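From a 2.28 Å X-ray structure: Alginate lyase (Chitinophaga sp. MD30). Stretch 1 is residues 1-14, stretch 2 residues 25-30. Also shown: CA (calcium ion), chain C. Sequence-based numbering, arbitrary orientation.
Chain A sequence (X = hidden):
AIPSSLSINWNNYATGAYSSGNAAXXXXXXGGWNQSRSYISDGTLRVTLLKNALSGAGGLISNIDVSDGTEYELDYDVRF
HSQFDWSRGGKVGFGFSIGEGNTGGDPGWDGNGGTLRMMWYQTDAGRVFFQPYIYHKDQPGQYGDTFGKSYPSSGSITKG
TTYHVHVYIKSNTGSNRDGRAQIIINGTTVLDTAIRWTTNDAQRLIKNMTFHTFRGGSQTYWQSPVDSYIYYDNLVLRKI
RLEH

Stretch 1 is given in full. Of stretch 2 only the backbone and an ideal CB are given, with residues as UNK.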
# COMPACT_ATOMS: atom_id res chain seq x y z
N ALA A 1 -14.25 -5.96 -14.73
CA ALA A 1 -15.06 -5.54 -13.59
C ALA A 1 -14.32 -4.51 -12.75
O ALA A 1 -13.08 -4.54 -12.65
CB ALA A 1 -15.45 -6.74 -12.71
N ILE A 2 -15.09 -3.58 -12.18
CA ILE A 2 -14.57 -2.60 -11.24
C ILE A 2 -15.19 -2.90 -9.88
O ILE A 2 -16.24 -2.32 -9.55
CB ILE A 2 -14.88 -1.17 -11.68
CG1 ILE A 2 -14.55 -1.00 -13.16
CG2 ILE A 2 -14.11 -0.16 -10.85
CD1 ILE A 2 -14.81 0.40 -13.66
N PRO A 3 -14.57 -3.75 -9.07
CA PRO A 3 -15.22 -4.19 -7.83
C PRO A 3 -15.43 -3.04 -6.86
O PRO A 3 -14.70 -2.04 -6.86
CB PRO A 3 -14.22 -5.20 -7.26
CG PRO A 3 -12.89 -4.72 -7.76
CD PRO A 3 -13.16 -4.18 -9.15
N SER A 4 -16.46 -3.19 -6.02
CA SER A 4 -16.59 -2.40 -4.81
C SER A 4 -16.30 -3.20 -3.55
O SER A 4 -16.12 -2.61 -2.49
CB SER A 4 -17.99 -1.76 -4.70
OG SER A 4 -19.01 -2.66 -5.05
N SER A 5 -16.21 -4.53 -3.65
CA SER A 5 -15.73 -5.36 -2.56
C SER A 5 -14.91 -6.51 -3.13
O SER A 5 -15.11 -6.96 -4.27
CB SER A 5 -16.88 -5.91 -1.72
OG SER A 5 -17.72 -6.73 -2.51
N LEU A 6 -13.96 -6.99 -2.34
CA LEU A 6 -13.14 -8.11 -2.74
C LEU A 6 -12.82 -8.94 -1.51
O LEU A 6 -12.66 -8.41 -0.42
CB LEU A 6 -11.82 -7.67 -3.41
CG LEU A 6 -11.82 -7.06 -4.80
CD1 LEU A 6 -10.40 -6.66 -5.16
CD2 LEU A 6 -12.38 -8.02 -5.84
N SER A 7 -12.71 -10.25 -1.71
CA SER A 7 -12.30 -11.15 -0.64
C SER A 7 -11.46 -12.24 -1.29
O SER A 7 -11.98 -13.07 -2.05
CB SER A 7 -13.51 -11.73 0.09
OG SER A 7 -13.40 -11.45 1.47
N ILE A 8 -10.17 -12.22 -1.02
CA ILE A 8 -9.21 -13.06 -1.72
C ILE A 8 -8.25 -13.59 -0.66
O ILE A 8 -7.50 -12.81 -0.06
CB ILE A 8 -8.45 -12.29 -2.82
CG1 ILE A 8 -9.41 -11.43 -3.66
CG2 ILE A 8 -7.70 -13.25 -3.72
CD1 ILE A 8 -8.74 -10.43 -4.59
N ASN A 9 -8.28 -14.89 -0.42
CA ASN A 9 -7.33 -15.52 0.49
C ASN A 9 -6.44 -16.52 -0.22
O ASN A 9 -5.63 -17.19 0.45
CB ASN A 9 -8.04 -16.19 1.66
CG ASN A 9 -9.10 -17.18 1.20
OD1 ASN A 9 -9.14 -17.58 0.03
ND2 ASN A 9 -9.98 -17.57 2.12
N TRP A 10 -6.60 -16.69 -1.52
CA TRP A 10 -5.68 -17.49 -2.33
C TRP A 10 -5.62 -18.94 -1.86
O TRP A 10 -4.64 -19.64 -2.13
CB TRP A 10 -4.29 -16.86 -2.35
CG TRP A 10 -4.29 -15.49 -2.98
CD1 TRP A 10 -4.31 -15.21 -4.31
CD2 TRP A 10 -4.29 -14.22 -2.30
NE1 TRP A 10 -4.32 -13.85 -4.51
CE2 TRP A 10 -4.30 -13.22 -3.30
CE3 TRP A 10 -4.27 -13.84 -0.96
CZ2 TRP A 10 -4.31 -11.86 -2.99
CZ3 TRP A 10 -4.28 -12.48 -0.65
CH2 TRP A 10 -4.29 -11.51 -1.67
N ASN A 11 -6.65 -19.40 -1.16
CA ASN A 11 -6.65 -20.76 -0.63
C ASN A 11 -7.10 -21.80 -1.65
O ASN A 11 -6.81 -22.98 -1.49
CB ASN A 11 -7.52 -20.83 0.61
CG ASN A 11 -6.86 -20.19 1.79
OD1 ASN A 11 -5.72 -19.75 1.69
ND2 ASN A 11 -7.57 -20.12 2.91
N ASN A 12 -7.82 -21.37 -2.68
CA ASN A 12 -8.17 -22.20 -3.81
C ASN A 12 -7.05 -22.32 -4.83
O ASN A 12 -7.24 -22.96 -5.87
CB ASN A 12 -9.41 -21.63 -4.50
CG ASN A 12 -9.21 -20.19 -4.98
OD1 ASN A 12 -8.64 -19.35 -4.27
ND2 ASN A 12 -9.67 -19.91 -6.19
N TYR A 13 -5.89 -21.72 -4.57
CA TYR A 13 -4.80 -21.74 -5.54
C TYR A 13 -3.78 -22.80 -5.18
O TYR A 13 -3.53 -23.08 -4.00
CB TYR A 13 -4.09 -20.39 -5.63
CG TYR A 13 -4.82 -19.46 -6.55
CD1 TYR A 13 -4.66 -19.55 -7.93
CD2 TYR A 13 -5.71 -18.52 -6.04
CE1 TYR A 13 -5.34 -18.72 -8.78
CE2 TYR A 13 -6.41 -17.69 -6.87
CZ TYR A 13 -6.22 -17.78 -8.24
OH TYR A 13 -6.93 -16.95 -9.07
N ALA A 14 -3.21 -23.40 -6.23
CA ALA A 14 -2.03 -24.22 -6.13
C ALA A 14 -0.81 -23.38 -5.78
O ALA A 14 -0.67 -22.23 -6.23
CB ALA A 14 -1.77 -24.92 -7.47
N UNK A 25 -8.58 -11.77 -12.82
CA UNK A 25 -9.82 -12.49 -12.50
C UNK A 25 -10.25 -12.26 -11.05
O UNK A 25 -11.44 -12.11 -10.78
CB UNK A 25 -9.64 -13.99 -12.76
N UNK A 26 -9.29 -12.22 -10.12
CA UNK A 26 -9.61 -12.09 -8.69
C UNK A 26 -9.88 -10.65 -8.29
O UNK A 26 -10.81 -10.38 -7.52
CB UNK A 26 -8.47 -12.65 -7.84
N UNK A 27 -9.07 -9.75 -8.78
CA UNK A 27 -9.18 -8.36 -8.44
C UNK A 27 -10.14 -7.64 -9.35
O UNK A 27 -10.61 -6.60 -9.01
CB UNK A 27 -7.80 -7.69 -8.49
N UNK A 28 -10.42 -8.19 -10.50
CA UNK A 28 -11.32 -7.55 -11.44
C UNK A 28 -10.52 -6.83 -12.48
O UNK A 28 -10.84 -6.82 -13.61
CB UNK A 28 -12.28 -6.59 -10.73
N UNK A 29 -9.43 -6.22 -12.06
CA UNK A 29 -8.56 -5.54 -12.97
C UNK A 29 -7.23 -5.38 -12.27
O UNK A 29 -7.21 -5.30 -11.08
CB UNK A 29 -9.14 -4.20 -13.41
N UNK A 30 -6.13 -5.37 -13.02
CA UNK A 30 -4.76 -5.25 -12.49
C UNK A 30 -3.86 -4.91 -13.64
O UNK A 30 -3.33 -5.80 -14.27
CB UNK A 30 -4.29 -6.53 -11.79
CA CA C . -4.57 -17.95 2.22

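Position 25 lies in the last turn of a helix, and its CA-to-CB bond points away from stretch 1. The nearest atom of stretch 1 is Y13 OH, 5.5 Å from the ideal CB. Little here restricts the choice, and most small or polar side chains would do. The deposited residue is S25, chi1 t, which makes no contact with stretch 1.

Position 26 is helical and points toward stretch 1. The ideal CB is 3.9 Å from I8 CD1 and 4.7 Å from Y13 OH. A methyl group therefore borders the base of the side chain, and a hydroxyl lies within reach of its end. A short acceptor such as Asp or Asn would suit, and a longer polar side chain is conceivable. The residue is D26, chi1 m. Y13 OH donates a short hydrogen bond of 2.5 Å to D26 OD2. Water 1 donates to D26 OD1 at 2.4 Å and accepts from N12 ND2 at 3.1 Å, so it links the carboxylate to a second side chain of stretch 1. The backbone takes part in the packing as well, with L6 CD2 3.3 Å from D26 O.

Position 27 has a CA-to-CB bond that points away, yet the ideal CB is 4.3 Å from L6 CD1 and 4.9 Å from I8 CD1. The W10 ring lies further along. These neighbours favour an apolar side chain: Leu, Met or an aromatic. The residue is F27, chi1 m. I8 CD1 sits over one face of its ring, 3.9 Å from the centroid and 9° off the normal, a CH-pi contact. L6 CD1 is 3.9 Å from F27 CD1. F27 CZ meets the edge of the W10 ring, 4.0 Å from W10 CZ2.

Position 28 leaves the helix with phi 99° and psi -39°. A CB here would be jammed against the preceding carbonyl. It would also clash with A1 O at 2.9 Å and sit tight against P3 CD at 3.0 Å. Both arguments call for glycine, and the residue is G28.

Position 29 is extended and points toward stretch 1, with A1 O 4.0 Å from the ideal CB. This carbonyl invites a donor; Asn, Gln, Ser or Thr could be considered. The residue is N29, chi1 p. N29 ND2 donates to A1 O at 3.1 Å with an angle of 164°, and lies 4.0 Å from P3 CD.

Position 30 has nothing of stretch 1 within 5.5 Å of its ideal CB. Stretch 1 sets no preference. The residue is A30.

Stretch 2, residues 25-30: SDFGNA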
# COMPACT_ATOMS: atom_id res chain seq x y z
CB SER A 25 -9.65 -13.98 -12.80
OG SER A 25 -10.90 -14.65 -12.69
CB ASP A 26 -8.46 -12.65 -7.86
CG ASP A 26 -8.30 -14.13 -8.03
OD1 ASP A 26 -9.35 -14.81 -8.02
OD2 ASP A 26 -7.16 -14.61 -8.19
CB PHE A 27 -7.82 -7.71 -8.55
CG PHE A 27 -6.86 -8.13 -7.50
CD1 PHE A 27 -6.77 -7.43 -6.33
CD2 PHE A 27 -6.02 -9.17 -7.69
CE1 PHE A 27 -5.88 -7.79 -5.37
CE2 PHE A 27 -5.13 -9.54 -6.74
CZ PHE A 27 -5.06 -8.85 -5.58
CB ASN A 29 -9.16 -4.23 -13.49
CG ASN A 29 -9.31 -3.18 -12.43
OD1 ASN A 29 -8.39 -2.46 -12.16
ND2 ASN A 29 -10.47 -3.07 -11.86
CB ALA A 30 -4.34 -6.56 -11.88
O HOH W 1 -9.94 -17.09 -7.38
O HOH W 2 -4.11 -19.73 3.31
O HOH W 3 -6.46 -17.58 4.06
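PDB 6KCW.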